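2-hydroxyhepta-2,4-diene-1,7-dioate isomerase (Corynebacterium glutamicum, PDB 4DBF) is a magnesium-binding enzyme of the FAH family that probably decarboxylates oxaloacetate and may also act as an isomerase. Local coordinates at residues 50-55 with 60-65; 107-112 with 240-245; 164-169 with 269-274. All blocks are in the same frame, centred on the assembly; numbering follows the deposited sequence.

Contact 1: 50-55 with 60-65; sequences REIEGT and PKFTGR
Arg50 and Phe62 stack across an irregular antiparallel strand pairing in the N-terminal beta structure, the first of several contacts that fasten strand 48-52 to the chain returning through 62-63. The guanidinium of Arg50 lies flat over one face of the Phe62 ring, planes 18° apart, a cation-pi contact in which NH1 sits nearest CD2; Glu38 on strand 31-38 forms a salt bridge with its NH2. Glu51 comes next and is gripped by Arg65 side-on: NE donates to OE1 at 2.6 Å and NH2 to OE2 at 2.7 Å. With CG anti to the backbone N (chi1 174°) and the chain extended beyond, the carboxylate also meets Thr63, whose OG1 donates a hydrogen bond to OE1 from the face opposite Arg65 NE. Arg65 NH1 forms a salt bridge with Asp30, a residue seen to bind magnesium in this protein, though not in this chain here. Ile52 forms the non-hydrogen-bonded pair with Phe62 and rests CG2 against its ring atom CD1 at 3.8 Å. Glu53 closes the series twice: its backbone N donates almost straight to Lys61 O, and Lys61 NZ, 2.7 Å from Glu53 OE2, approaches from above the carboxylate plane while also donating to Phe62 O.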
loop_
_atom_site.group_PDB
_atom_site.type_symbol
_atom_site.label_atom_id
_atom_site.label_comp_id
_atom_site.label_asym_id
_atom_site.label_seq_id
_atom_site.Cartn_x
_atom_site.Cartn_y
_atom_site.Cartn_z
ATOM N N ARG A 50 -3.925 -30.020 0.847
ATOM C CA ARG A 50 -3.790 -30.475 2.185
ATOM C C ARG A 50 -3.778 -29.286 3.110
ATOM O O ARG A 50 -2.888 -28.512 3.076
ATOM C CB ARG A 50 -2.477 -31.229 2.356
ATOM C CG ARG A 50 -2.356 -32.521 1.608
ATOM C CD ARG A 50 -1.903 -33.621 2.562
ATOM N NE ARG A 50 -0.569 -34.020 2.309
ATOM C CZ ARG A 50 0.244 -34.622 3.162
ATOM N NH1 ARG A 50 -0.107 -34.919 4.388
ATOM N NH2 ARG A 50 1.442 -34.923 2.767
ATOM N N GLU A 51 -4.792 -29.170 3.940
ATOM C CA GLU A 51 -4.885 -28.074 4.837
ATOM C C GLU A 51 -3.707 -28.022 5.787
ATOM O O GLU A 51 -3.303 -29.005 6.313
ATOM C CB GLU A 51 -6.175 -28.112 5.606
ATOM C CG GLU A 51 -6.248 -27.063 6.666
ATOM C CD GLU A 51 -7.486 -27.144 7.498
ATOM O OE1 GLU A 51 -7.811 -28.217 7.966
ATOM O OE2 GLU A 51 -8.128 -26.135 7.670
ATOM N N ILE A 52 -3.162 -26.850 5.976
ATOM C CA ILE A 52 -2.153 -26.668 6.962
ATOM C C ILE A 52 -2.645 -25.872 8.141
ATOM O O ILE A 52 -3.525 -25.090 8.046
ATOM C CB ILE A 52 -0.856 -26.045 6.437
ATOM C CG1 ILE A 52 -1.111 -24.706 5.827
ATOM C CG2 ILE A 52 -0.171 -26.902 5.401
ATOM C CD1 ILE A 52 0.173 -24.018 5.533
ATOM N N GLU A 53 -2.003 -26.119 9.264
ATOM C CA GLU A 53 -2.261 -25.401 10.468
ATOM C C GLU A 53 -1.730 -23.984 10.301
ATOM O O GLU A 53 -0.584 -23.799 10.089
ATOM C CB GLU A 53 -1.538 -26.115 11.598
ATOM C CG GLU A 53 -2.303 -26.242 12.880
ATOM C CD GLU A 53 -1.663 -27.234 13.836
ATOM O OE1 GLU A 53 -0.508 -27.035 14.249
ATOM O OE2 GLU A 53 -2.330 -28.224 14.170
ATOM N N GLY A 54 -2.573 -22.988 10.385
ATOM C CA GLY A 54 -2.084 -21.625 10.335
ATOM C C GLY A 54 -1.539 -21.158 9.001
ATOM O O GLY A 54 -2.086 -21.508 8.015
ATOM N N THR A 55 -0.460 -20.380 8.994
ATOM C CA THR A 55 0.130 -19.818 7.768
ATOM C C THR A 55 1.398 -20.491 7.346
ATOM O O THR A 55 2.010 -21.161 8.094
ATOM C CB THR A 55 0.495 -18.347 7.912
ATOM O OG1 THR A 55 1.354 -18.194 9.018
ATOM C CG2 THR A 55 -0.696 -17.511 8.109
ATOM N N PRO A 60 5.405 -25.901 8.399
ATOM C CA PRO A 60 3.989 -26.148 8.288
ATOM C C PRO A 60 3.591 -27.500 8.834
ATOM O O PRO A 60 4.268 -28.472 8.598
ATOM C CB PRO A 60 3.790 -26.149 6.797
ATOM C CG PRO A 60 5.003 -26.789 6.284
ATOM C CD PRO A 60 6.104 -26.273 7.170
ATOM N N LYS A 61 2.472 -27.528 9.527
ATOM C CA LYS A 61 1.877 -28.765 9.978
ATOM C C LYS A 61 0.474 -29.010 9.412
ATOM O O LYS A 61 -0.384 -28.177 9.443
ATOM C CB LYS A 61 1.873 -28.883 11.502
ATOM C CG LYS A 61 1.351 -30.244 11.948
ATOM C CD LYS A 61 1.031 -30.364 13.430
ATOM C CE LYS A 61 -0.153 -31.294 13.646
ATOM N NZ LYS A 61 -1.470 -30.645 13.416
ATOM N N PHE A 62 0.291 -30.208 8.918
ATOM C CA PHE A 62 -0.955 -30.627 8.353
ATOM C C PHE A 62 -2.000 -30.944 9.423
ATOM O O PHE A 62 -1.702 -31.511 10.423
ATOM C CB PHE A 62 -0.716 -31.853 7.503
ATOM C CG PHE A 62 0.174 -31.626 6.341
ATOM C CD1 PHE A 62 -0.159 -30.721 5.373
ATOM C CD2 PHE A 62 1.323 -32.355 6.196
ATOM C CE1 PHE A 62 0.643 -30.525 4.291
ATOM C CE2 PHE A 62 2.148 -32.169 5.115
ATOM C CZ PHE A 62 1.814 -31.241 4.165
ATOM N N THR A 63 -3.234 -30.575 9.173
ATOM C CA THR A 63 -4.287 -30.823 10.104
ATOM C C THR A 63 -4.924 -32.152 9.848
ATOM O O THR A 63 -5.684 -32.617 10.637
ATOM C CB THR A 63 -5.426 -29.853 9.883
ATOM O OG1 THR A 63 -5.948 -30.060 8.581
ATOM C CG2 THR A 63 -4.988 -28.481 10.073
ATOM N N GLY A 64 -4.645 -32.722 8.702
ATOM C CA GLY A 64 -5.269 -33.945 8.300
ATOM C C GLY A 64 -6.320 -33.822 7.225
ATOM O O GLY A 64 -6.501 -34.727 6.478
ATOM N N ARG A 65 -7.005 -32.695 7.159
ATOM C CA ARG A 65 -7.993 -32.482 6.116
ATOM C C ARG A 65 -7.369 -32.308 4.755
ATOM O O ARG A 65 -6.393 -31.645 4.618
ATOM C CB ARG A 65 -8.860 -31.277 6.403
ATOM C CG ARG A 65 -9.426 -31.197 7.782
ATOM C CD ARG A 65 -10.669 -30.338 7.798
ATOM N NE ARG A 65 -10.332 -28.944 7.704
ATOM C CZ ARG A 65 -11.183 -27.956 7.864
ATOM N NH1 ARG A 65 -12.433 -28.208 8.127
ATOM N NH2 ARG A 65 -10.771 -26.732 7.759
HETATM O O HOH W 1 -3.999 -31.666 6.041
#

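Contact 2: 107-112 with 240-245; sequences PTLFLK and EFITAS
Leu109 and Phe241 both carry CG anti to the backbone N (chi1 179° and -180°); each residue points at the other segment, and these torsions extend CG beyond CB, carrying Leu109 CD1 and the Phe241 ring to the contact. On the next residue of the helix, Ile242 has CG1 beside its backbone N (chi1 -63°), and this is the branch that meets the strand. The result is a small strand-against-helix contact in which one leucine bears on two consecutive helical residues. Leu109 divides itself between them: CB lies 4.2 Å from Phe241 CE2, touching the ring obliquely, whereas CD1 reaches Ile242 CG1 at 4.0 Å as the two side chains cross at a slant. No hydrogen bond joins the segments, and their nearest CA atoms, those of Leu109 and Ile242, stay 7.7 Å apart, with side chains filling the interval between the backbones. Between these two segments the join is purely apolar; polar bonds of Glu240 and Thr243 to Ala152 and Val150 hold the helix elsewhere. Val84 on strand 83-87, the antiparallel neighbour of 108-112, touches both Leu109 and Ile242 and thereby widens the apolar surface beneath the helix. Phe241 also packs on Met233 and on Arg182 of the second subunit, so the helix packs against strands 83-87 and 108-112 and also meets the dimer partner.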
loop_
_atom_site.group_PDB
_atom_site.type_symbol
_atom_site.label_atom_id
_atom_site.label_comp_id
_atom_site.label_asym_id
_atom_site.label_seq_id
_atom_site.Cartn_x
_atom_site.Cartn_y
_atom_site.Cartn_z
ATOM N N PRO A 107 14.973 1.581 -13.820
ATOM C CA PRO A 107 13.875 0.922 -13.136
ATOM C C PRO A 107 13.341 1.742 -11.984
ATOM O O PRO A 107 14.071 2.407 -11.348
ATOM C CB PRO A 107 14.512 -0.349 -12.638
ATOM C CG PRO A 107 15.541 -0.660 -13.651
ATOM C CD PRO A 107 16.110 0.679 -13.964
ATOM N N THR A 108 12.055 1.671 -11.748
ATOM C CA THR A 108 11.431 2.459 -10.739
ATOM C C THR A 108 10.446 1.603 -9.961
ATOM O O THR A 108 9.837 0.763 -10.510
ATOM C CB THR A 108 10.707 3.652 -11.374
ATOM O OG1 THR A 108 10.337 4.593 -10.390
ATOM C CG2 THR A 108 9.508 3.197 -12.135
ATOM N N LEU A 109 10.320 1.880 -8.686
ATOM C CA LEU A 109 9.445 1.174 -7.806
ATOM C C LEU A 109 8.080 1.828 -7.780
ATOM O O LEU A 109 7.974 2.990 -7.855
ATOM C CB LEU A 109 10.077 1.221 -6.433
ATOM C CG LEU A 109 9.502 0.628 -5.186
ATOM C CD1 LEU A 109 10.607 0.512 -4.151
ATOM C CD2 LEU A 109 8.424 1.537 -4.686
ATOM N N PHE A 110 7.036 1.038 -7.661
ATOM C CA PHE A 110 5.722 1.572 -7.374
ATOM C C PHE A 110 4.896 0.592 -6.537
ATOM O O PHE A 110 5.308 -0.513 -6.294
ATOM C CB PHE A 110 5.002 2.038 -8.639
ATOM C CG PHE A 110 4.622 0.950 -9.562
ATOM C CD1 PHE A 110 5.503 0.461 -10.448
ATOM C CD2 PHE A 110 3.376 0.443 -9.550
ATOM C CE1 PHE A 110 5.173 -0.547 -11.288
ATOM C CE2 PHE A 110 3.032 -0.571 -10.377
ATOM C CZ PHE A 110 3.930 -1.077 -11.247
ATOM N N LEU A 111 3.751 1.050 -6.093
ATOM C CA LEU A 111 2.897 0.247 -5.236
ATOM C C LEU A 111 1.577 -0.091 -5.892
ATOM O O LEU A 111 1.040 0.724 -6.541
ATOM C CB LEU A 111 2.637 0.967 -3.937
ATOM C CG LEU A 111 3.858 1.348 -3.103
ATOM C CD1 LEU A 111 3.545 2.269 -1.965
ATOM C CD2 LEU A 111 4.554 0.126 -2.625
ATOM N N LYS A 112 1.094 -1.303 -5.665
ATOM C CA LYS A 112 -0.293 -1.658 -5.916
ATOM C C LYS A 112 -0.930 -1.910 -4.557
ATOM O O LYS A 112 -0.325 -2.494 -3.737
ATOM C CB LYS A 112 -0.441 -2.893 -6.796
ATOM C CG LYS A 112 -0.070 -2.736 -8.254
ATOM C CD LYS A 112 0.049 -4.055 -8.989
ATOM C CE LYS A 112 -1.227 -4.510 -9.652
ATOM N NZ LYS A 112 -1.538 -3.857 -10.923
ATOM N N GLU A 240 17.363 -5.785 -2.543
ATOM C CA GLU A 240 18.212 -4.824 -1.881
ATOM C C GLU A 240 17.720 -3.384 -2.059
ATOM O O GLU A 240 17.684 -2.594 -1.140
ATOM C CB GLU A 240 19.587 -4.951 -2.459
ATOM C CG GLU A 240 20.575 -3.979 -1.937
ATOM C CD GLU A 240 21.922 -4.193 -2.565
ATOM O OE1 GLU A 240 22.120 -3.716 -3.654
ATOM O OE2 GLU A 240 22.754 -4.859 -1.975
ATOM N N PHE A 241 17.345 -3.077 -3.286
ATOM C CA PHE A 241 16.801 -1.779 -3.647
ATOM C C PHE A 241 15.523 -1.418 -2.872
ATOM O O PHE A 241 15.396 -0.396 -2.325
ATOM C CB PHE A 241 16.540 -1.793 -5.142
ATOM C CG PHE A 241 15.982 -0.520 -5.691
ATOM C CD1 PHE A 241 16.768 0.569 -5.846
ATOM C CD2 PHE A 241 14.701 -0.453 -6.125
ATOM C CE1 PHE A 241 16.270 1.714 -6.379
ATOM C CE2 PHE A 241 14.192 0.688 -6.645
ATOM C CZ PHE A 241 14.980 1.769 -6.780
ATOM N N ILE A 242 14.604 -2.341 -2.829
ATOM C CA ILE A 242 13.370 -2.145 -2.127
ATOM C C ILE A 242 13.603 -2.037 -0.631
ATOM O O ILE A 242 13.220 -1.088 -0.053
ATOM C CB ILE A 242 12.378 -3.258 -2.447
ATOM C CG1 ILE A 242 12.013 -3.236 -3.919
ATOM C CG2 ILE A 242 11.156 -3.139 -1.585
ATOM C CD1 ILE A 242 11.094 -4.346 -4.303
ATOM N N THR A 243 14.259 -3.024 -0.050
ATOM C CA THR A 243 14.451 -3.078 1.370
ATOM C C THR A 243 15.416 -2.037 1.924
ATOM O O THR A 243 15.500 -1.858 3.085
ATOM C CB THR A 243 14.781 -4.498 1.856
ATOM O OG1 THR A 243 16.061 -4.889 1.387
ATOM C CG2 THR A 243 13.783 -5.442 1.373
ATOM N N ALA A 244 16.121 -1.334 1.076
ATOM C CA ALA A 244 16.896 -0.193 1.511
ATOM C C ALA A 244 16.022 1.009 1.884
ATOM O O ALA A 244 16.456 1.890 2.571
ATOM C CB ALA A 244 17.884 0.211 0.461
ATOM N N SER A 245 14.809 1.021 1.366
ATOM C CA SER A 245 13.885 2.103 1.584
ATOM C C SER A 245 12.719 1.712 2.517
ATOM O O SER A 245 12.346 2.456 3.334
ATOM C CB SER A 245 13.331 2.615 0.244
ATOM O OG SER A 245 14.231 3.405 -0.454
#

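Contact 3: 164-169 with 269-274; sequences IINDVS and DYIEIE. With MG (magnesium ion), chain C.
Ile164 and Ile273 meet where strands 164-166 and 270-274 pass in roughly antiparallel directions, at 147°, with their axes 8.1 Å apart at closest approach, too far for backbone pairing and suited to two layers that meet through side chains. Both residues place CG2 anti to the backbone N, Ile164 with chi1 -52° and Ile273 with chi1 -50°, and these methyls touch at 3.5 Å, tighter than usual for carbon against carbon, as the side chains slide past each other in opposite directions. Asn166, two residues along and directed to the same layer, sets its amide across Ile271: ND2 lies 3.5 Å from Ile271 CG2, with Ile273 CD1 a little farther away. The polar character of this amide is met elsewhere, since OD1 accepts a hydrogen bond from the backbone N of Glu136. Phe135 touches both Asn166 and Ile271.

Just past Asn166 the chain bends through an inverse gamma turn centred on Asp167, whose OD2 binds the magnesium ion at 2.2 Å; Glu136, Glu138 and three waters complete the six ligands. Its other oxygen, OD1, forms a salt bridge with Lys112, and Ser169 OG donates to Asp167 O at 2.8 Å. Asn166 thus faces the apolar layer while Asp167, the next residue, serves the metal. Asn166 holds the backbone of Glu136 and Lys112 the carboxylate of Asp167, so the second shell probably helps to position these two magnesium ligands.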
loop_
_atom_site.group_PDB
_atom_site.type_symbol
_atom_site.label_atom_id
_atom_site.label_comp_id
_atom_site.label_asym_id
_atom_site.label_seq_id
_atom_site.Cartn_x
_atom_site.Cartn_y
_atom_site.Cartn_z
ATOM N N ILE A 164 2.871 -16.110 -9.686
ATOM C CA ILE A 164 2.699 -15.299 -10.869
ATOM C C ILE A 164 1.834 -14.115 -10.463
ATOM O O ILE A 164 0.904 -14.260 -9.617
ATOM C CB ILE A 164 1.976 -16.093 -11.995
ATOM C CG1 ILE A 164 2.672 -17.453 -12.269
ATOM C CG2 ILE A 164 1.902 -15.191 -13.264
ATOM C CD1 ILE A 164 1.866 -18.350 -13.260
ATOM N N ILE A 165 2.118 -12.952 -11.036
ATOM C CA ILE A 165 1.203 -11.792 -10.919
ATOM C C ILE A 165 0.855 -11.257 -12.316
ATOM O O ILE A 165 1.676 -11.286 -13.218
ATOM C CB ILE A 165 1.776 -10.687 -9.978
ATOM C CG1 ILE A 165 0.746 -9.539 -9.839
ATOM C CG2 ILE A 165 3.182 -10.103 -10.491
ATOM C CD1 ILE A 165 1.080 -8.521 -8.785
ATOM N N ASN A 166 -0.387 -10.808 -12.499
ATOM C CA ASN A 166 -0.788 -10.123 -13.730
ATOM C C ASN A 166 -0.890 -8.641 -13.310
ATOM O O ASN A 166 -1.818 -8.265 -12.557
ATOM C CB ASN A 166 -2.139 -10.716 -14.248
ATOM C CG ASN A 166 -2.501 -10.181 -15.592
ATOM O OD1 ASN A 166 -1.954 -9.141 -16.009
ATOM N ND2 ASN A 166 -3.427 -10.851 -16.291
ATOM N N ASP A 167 0.074 -7.804 -13.714
ATOM C CA ASP A 167 0.087 -6.393 -13.273
ATOM C C ASP A 167 -0.791 -5.629 -14.297
ATOM O O ASP A 167 -0.279 -5.018 -15.255
ATOM C CB ASP A 167 1.548 -5.891 -13.245
ATOM C CG ASP A 167 1.682 -4.434 -12.880
ATOM O OD1 ASP A 167 0.745 -3.800 -12.356
ATOM O OD2 ASP A 167 2.767 -3.868 -13.121
ATOM N N VAL A 168 -2.095 -5.652 -14.071
ATOM C CA VAL A 168 -3.068 -5.126 -15.053
ATOM C C VAL A 168 -2.957 -3.613 -14.940
ATOM O O VAL A 168 -2.821 -3.118 -13.843
ATOM C CB VAL A 168 -4.469 -5.583 -14.654
ATOM C CG1 VAL A 168 -5.508 -4.960 -15.558
ATOM C CG2 VAL A 168 -4.530 -7.170 -14.729
ATOM N N SER A 169 -2.987 -2.901 -16.069
ATOM C CA SER A 169 -2.666 -1.484 -16.118
ATOM C C SER A 169 -3.537 -0.798 -17.211
ATOM O O SER A 169 -3.511 -1.273 -18.375
ATOM C CB SER A 169 -1.194 -1.326 -16.598
ATOM O OG SER A 169 -0.322 -2.335 -15.994
ATOM N N ASP A 269 -12.904 -11.100 -22.923
ATOM C CA ASP A 269 -11.615 -11.734 -23.147
ATOM C C ASP A 269 -11.304 -12.644 -21.981
ATOM O O ASP A 269 -11.978 -12.622 -20.919
ATOM C CB ASP A 269 -10.462 -10.686 -23.269
ATOM C CG ASP A 269 -10.586 -9.842 -24.530
ATOM O OD1 ASP A 269 -11.492 -10.191 -25.376
ATOM O OD2 ASP A 269 -9.819 -8.855 -24.692
ATOM N N TYR A 270 -10.241 -13.420 -22.176
ATOM C CA TYR A 270 -9.712 -14.217 -21.110
ATOM C C TYR A 270 -8.212 -14.083 -21.249
ATOM O O TYR A 270 -7.698 -14.118 -22.351
ATOM C CB TYR A 270 -10.107 -15.691 -21.266
ATOM C CG TYR A 270 -9.706 -16.563 -20.088
ATOM C CD1 TYR A 270 -10.529 -16.676 -18.952
ATOM C CD2 TYR A 270 -8.509 -17.257 -20.101
ATOM C CE1 TYR A 270 -10.132 -17.487 -17.842
ATOM C CE2 TYR A 270 -8.128 -18.109 -19.013
ATOM C CZ TYR A 270 -8.942 -18.192 -17.900
ATOM O OH TYR A 270 -8.557 -19.018 -16.869
ATOM N N ILE A 271 -7.512 -13.954 -20.125
ATOM C CA ILE A 271 -6.060 -13.805 -20.131
ATOM C C ILE A 271 -5.372 -14.870 -19.255
ATOM O O ILE A 271 -5.769 -15.094 -18.128
ATOM C CB ILE A 271 -5.632 -12.315 -19.711
ATOM C CG1 ILE A 271 -4.107 -12.139 -19.722
ATOM C CG2 ILE A 271 -6.127 -11.885 -18.314
ATOM C CD1 ILE A 271 -3.429 -12.246 -21.089
ATOM N N GLU A 272 -4.355 -15.529 -19.783
ATOM C CA GLU A 272 -3.702 -16.567 -19.021
ATOM C C GLU A 272 -2.199 -16.351 -19.071
ATOM O O GLU A 272 -1.584 -16.413 -20.160
ATOM C CB GLU A 272 -4.046 -17.933 -19.603
ATOM C CG GLU A 272 -3.508 -19.136 -18.846
ATOM C CD GLU A 272 -3.955 -20.425 -19.531
ATOM O OE1 GLU A 272 -3.454 -20.725 -20.627
ATOM O OE2 GLU A 272 -4.810 -21.120 -18.978
ATOM N N ILE A 273 -1.592 -16.169 -17.897
ATOM C CA ILE A 273 -0.156 -16.040 -17.873
ATOM C C ILE A 273 0.412 -17.426 -17.579
ATOM O O ILE A 273 -0.098 -18.124 -16.678
ATOM C CB ILE A 273 0.325 -15.057 -16.729
ATOM C CG1 ILE A 273 -0.432 -13.687 -16.747
ATOM C CG2 ILE A 273 1.864 -14.894 -16.729
ATOM C CD1 ILE A 273 -0.306 -12.924 -18.013
ATOM N N GLU A 274 1.508 -17.793 -18.230
ATOM C CA GLU A 274 2.134 -19.067 -17.901
ATOM C C GLU A 274 3.596 -18.885 -17.544
ATOM O O GLU A 274 4.316 -18.269 -18.287
ATOM C CB GLU A 274 2.010 -20.074 -19.060
ATOM C CG GLU A 274 2.860 -21.292 -18.893
ATOM C CD GLU A 274 2.742 -22.245 -20.076
ATOM O OE1 GLU A 274 3.156 -21.885 -21.222
ATOM O OE2 GLU A 274 2.281 -23.377 -19.823
HETATM MG MG MG C . 4.566 -4.198 -14.354
HETATM O O HOH W 2 5.038 -2.192 -14.449
HETATM O O HOH W 3 5.801 -4.311 -12.584
HETATM O O HOH W 4 6.015 -4.500 -15.761
#

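Overall arrangement
The three contacts show interaction chemistry following depth in the fold. Contact 1 is partly exposed, its centre about 23 Å from the centre of the chain, and relies on charges, stacking and backbone bonds within the N-terminal part. Contacts 2 and 3 are buried, belong to the C-terminal FAA hydrolase part and rely largely on apolar side chains, without a hydrogen bond between their segments. They share no segment: contact 2 joins a strand to a helix, contact 3 two strands of different sheets. Contact 1 touches neither, its nearest atoms being about 17 Å from those of contact 3. Contacts 2 and 3 interlock along the sequence, and Lys112 couples strand 108-112 to the magnesium site.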